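PDB 3P2Y: alanine dehydrogenase/pyridine nucleotide transhydrogenase from Mycobacterium smegmatis str. MC2 155, which probably takes part in hydride transfer between NADH and NADP, a reaction thought to be coupled to proton pumping across the membrane. Local coordinates for residues L351-T356 and F364-V369. Numbering follows the deposited sequence.
Sequences LDLLLT and FTDEIV. With CA (calcium ion), chain D.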
ATOM      1  N   LEU A 351      22.667   5.588 -24.619  1.00 13.34           N
ATOM      2  CA  LEU A 351      23.446   4.657 -25.423  1.00 13.89           C
ATOM      3  C   LEU A 351      23.350   5.027 -26.914  1.00 14.98           C
ATOM      4  O   LEU A 351      24.362   4.955 -27.651  1.00 15.56           O
ATOM      5  CB  LEU A 351      22.948   3.225 -25.185  1.00 12.77           C
ATOM      6  CG  LEU A 351      23.561   2.134 -26.082  1.00 15.26           C
ATOM      7  CD1 LEU A 351      25.092   2.062 -25.881  1.00 16.58           C
ATOM      8  CD2 LEU A 351      22.874   0.765 -25.805  1.00 17.91           C
ATOM      9  N   ASP A 352      22.166   5.453 -27.353  1.00 15.85           N
ATOM     10  CA  ASP A 352      21.960   5.821 -28.761  1.00 18.85           C
ATOM     11  C   ASP A 352      22.869   6.980 -29.176  1.00 19.79           C
ATOM     12  O   ASP A 352      23.239   7.074 -30.362  1.00 19.34           O
ATOM     13  CB  ASP A 352      20.491   6.185 -29.069  1.00 19.72           C
ATOM     14  CG  ASP A 352      19.561   4.962 -29.113  1.00 24.07           C
ATOM     15  OD1 ASP A 352      20.033   3.802 -29.161  1.00 29.06           O
ATOM     16  OD2 ASP A 352      18.335   5.174 -29.091  1.00 26.92           O
ATOM     17  N   LEU A 353      23.218   7.862 -28.231  1.00 19.96           N
ATOM     18  CA  LEU A 353      24.199   8.919 -28.512  1.00 21.81           C
ATOM     19  C   LEU A 353      25.560   8.337 -28.778  1.00 22.60           C
ATOM     20  O   LEU A 353      26.308   8.850 -29.634  1.00 23.87           O
ATOM     21  CB  LEU A 353      24.349   9.907 -27.350  1.00 22.00           C
ATOM     22  CG  LEU A 353      23.199  10.832 -26.993  1.00 23.83           C
ATOM     23  CD1 LEU A 353      23.700  11.877 -25.997  1.00 23.52           C
ATOM     24  CD2 LEU A 353      22.624  11.521 -28.239  1.00 26.89           C
ATOM     25  N   LEU A 354      25.897   7.287 -28.030  1.00 21.76           N
ATOM     26  CA  LEU A 354      27.231   6.702 -28.066  1.00 22.31           C
ATOM     27  C   LEU A 354      27.440   5.770 -29.242  1.00 23.79           C
ATOM     28  O   LEU A 354      28.586   5.480 -29.598  1.00 25.13           O
ATOM     29  CB  LEU A 354      27.519   5.940 -26.787  1.00 21.45           C
ATOM     30  CG  LEU A 354      27.215   6.667 -25.478  1.00 19.47           C
ATOM     31  CD1 LEU A 354      27.506   5.721 -24.358  1.00 19.05           C
ATOM     32  CD2 LEU A 354      28.023   7.970 -25.308  1.00 19.67           C
ATOM     33  N   LEU A 355      26.354   5.280 -29.828  1.00 23.75           N
ATOM     34  CA  LEU A 355      26.476   4.327 -30.934  1.00 25.64           C
ATOM     35  C   LEU A 355      26.470   5.043 -32.278  1.00 26.41           C
ATOM     36  O   LEU A 355      25.729   5.990 -32.478  1.00 26.55           O
ATOM     37  CB  LEU A 355      25.338   3.294 -30.902  1.00 25.29           C
ATOM     38  CG  LEU A 355      25.247   2.367 -29.693  1.00 26.01           C
ATOM     39  CD1 LEU A 355      23.938   1.574 -29.753  1.00 25.45           C
ATOM     40  CD2 LEU A 355      26.457   1.437 -29.583  1.00 27.81           C
ATOM     41  N   THR A 356      27.323   4.577 -33.180  1.00 28.50           N
ATOM     42  CA  THR A 356      27.288   4.976 -34.581  1.00 30.27           C
ATOM     43  C   THR A 356      27.196   3.672 -35.379  1.00 31.08           C
ATOM     44  O   THR A 356      27.157   2.581 -34.796  1.00 31.02           O
ATOM     45  CB  THR A 356      28.561   5.791 -34.972  1.00 30.59           C
ATOM     46  OG1 THR A 356      29.721   4.971 -34.827  1.00 30.32           O
ATOM     47  CG2 THR A 356      28.726   7.038 -34.088  1.00 31.37           C
ATOM     48  N   PHE A 364      32.817  13.355 -27.552  1.00 26.00           N
ATOM     49  CA  PHE A 364      32.997  14.160 -26.352  1.00 26.08           C
ATOM     50  C   PHE A 364      32.767  15.659 -26.521  1.00 26.56           C
ATOM     51  O   PHE A 364      32.863  16.411 -25.551  1.00 27.38           O
ATOM     52  CB  PHE A 364      34.330  13.842 -25.664  1.00 26.88           C
ATOM     53  CG  PHE A 364      34.349  12.493 -25.015  1.00 26.89           C
ATOM     54  CD1 PHE A 364      33.705  12.292 -23.793  1.00 27.20           C
ATOM     55  CD2 PHE A 364      34.979  11.417 -25.633  1.00 27.01           C
ATOM     56  CE1 PHE A 364      33.696  11.034 -23.191  1.00 25.99           C
ATOM     57  CE2 PHE A 364      34.983  10.153 -25.035  1.00 29.20           C
ATOM     58  CZ  PHE A 364      34.327   9.969 -23.806  1.00 26.61           C
ATOM     59  N   THR A 365      32.404  16.080 -27.734  1.00 26.20           N
ATOM     60  CA  THR A 365      31.988  17.460 -27.988  1.00 26.64           C
ATOM     61  C   THR A 365      30.512  17.608 -27.710  1.00 25.83           C
ATOM     62  O   THR A 365      29.980  18.712 -27.657  1.00 27.06           O
ATOM     63  CB  THR A 365      32.311  17.926 -29.428  1.00 26.63           C
ATOM     64  OG1 THR A 365      31.466  17.247 -30.372  1.00 28.98           O
ATOM     65  CG2 THR A 365      33.767  17.659 -29.748  1.00 27.07           C
ATOM     66  N   ASP A 366      29.849  16.476 -27.528  1.00 24.50           N
ATOM     67  CA  ASP A 366      28.448  16.485 -27.128  1.00 23.42           C
ATOM     68  C   ASP A 366      28.410  16.656 -25.605  1.00 22.07           C
ATOM     69  O   ASP A 366      28.939  15.819 -24.870  1.00 21.51           O
ATOM     70  CB  ASP A 366      27.789  15.184 -27.570  1.00 23.10           C
ATOM     71  CG  ASP A 366      26.300  15.112 -27.192  1.00 24.19           C
ATOM     72  OD1 ASP A 366      25.931  15.603 -26.098  1.00 21.99           O
ATOM     73  OD2 ASP A 366      25.526  14.536 -27.996  1.00 22.38           O
ATOM     74  N   GLU A 367      27.767  17.745 -25.174  1.00 21.58           N
ATOM     75  CA  GLU A 367      27.666  18.156 -23.776  0.50 20.80           C
ATOM     76  C   GLU A 367      27.160  17.049 -22.826  1.00 19.96           C
ATOM     77  O   GLU A 367      27.561  16.958 -21.672  1.00 18.74           O
ATOM     78  CB  GLU A 367      26.742  19.375 -23.708  0.50 21.94           C
ATOM     79  CG  GLU A 367      25.388  19.189 -24.444  0.50 22.67           C
ATOM     80  CD  GLU A 367      25.341  19.702 -25.891  0.50 22.56           C
ATOM     81  OE1 GLU A 367      24.203  19.954 -26.349  0.50 24.06           O
ATOM     82  OE2 GLU A 367      26.402  19.842 -26.564  0.50 17.60           O
ATOM     83  N   ILE A 368      26.255  16.218 -23.323  1.00 18.25           N
ATOM     84  CA  ILE A 368      25.655  15.155 -22.503  1.00 16.39           C
ATOM     85  C   ILE A 368      26.699  14.080 -22.224  1.00 16.04           C
ATOM     86  O   ILE A 368      26.826  13.591 -21.094  1.00 15.77           O
ATOM     87  CB  ILE A 368      24.400  14.518 -23.197  1.00 15.87           C
ATOM     88  CG1 ILE A 368      23.263  15.542 -23.295  1.00 16.49           C
ATOM     89  CG2 ILE A 368      23.949  13.240 -22.445  1.00 14.25           C
ATOM     90  CD1 ILE A 368      22.055  15.092 -24.112  1.00 17.65           C
ATOM     91  N   VAL A 369      27.427  13.719 -23.279  1.00 16.37           N
ATOM     92  CA  VAL A 369      28.475  12.720 -23.220  1.00 16.22           C
ATOM     93  C   VAL A 369      29.627  13.199 -22.319  1.00 16.57           C
ATOM     94  O   VAL A 369      30.087  12.473 -21.435  1.00 15.90           O
ATOM     95  CB  VAL A 369      28.968  12.382 -24.672  1.00 16.64           C
ATOM     96  CG1 VAL A 369      30.177  11.411 -24.641  1.00 18.28           C
ATOM     97  CG2 VAL A 369      27.792  11.829 -25.529  1.00 16.31           C
TER
HETATM   98 CA    CA D 363      23.581   7.191 -32.655  0.50 25.79          CA
HETATM   99  O   HOH W   1      24.854   9.171 -32.255  1.00 44.22           O
HETATM  100  O   HOH W   2      22.558   5.160 -32.706  1.00 40.60           O
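Leu353 reaches from the last turn of helix 336-354 against side chains at the start of helix 367-372, and its CD1 methyl makes most of the apolar contact. That methyl meets the beta branch of Ile368, 3.8 Å from CG2, with Leu353 lying roughly perpendicular to the isoleucine, and is 4.1 Å from CG2 of Val369. Beside it, CD2 of Leu354 touches Val369 CG2 at 3.9 Å; here the two side chains run antiparallel, side by side. Leu354 and Val369 also both rest on Phe132 of strand 130-133, which joins the two helix ends to the edge of the parallel sheet.

The polar part belongs to Asp366, the N-cap of helix 367-372. Its CG stands anti to the backbone N (chi1 -180°), which brings OD1 to the amide of Ile368, two residues on: Ile368 N donates the capping bond to OD1 at 2.9 Å, approaching close to the line of the CG-OD1 bond, though the N-H...O angle of 149° leaves it somewhat bent. The other oxygen, OD2, passes 3.8 Å from Leu353 CD1 without bonding to it and forms a salt bridge with Arg142, so each carboxylate oxygen has a polar partner, and OD2 lies against the Leu353 methyls.

Where the longer helix ends, a calcium ion sits 2.3 Å from Asp352 O; one of its two waters also donates to Leu353 O. The Asp352 carboxylate instead pairs with Arg51. Apolar packing thus joins an N-capped C-terminal helix to a helix C-terminus where the carbonyls of Asp352 and of Leu355, just past the helix, bind calcium together with two waters.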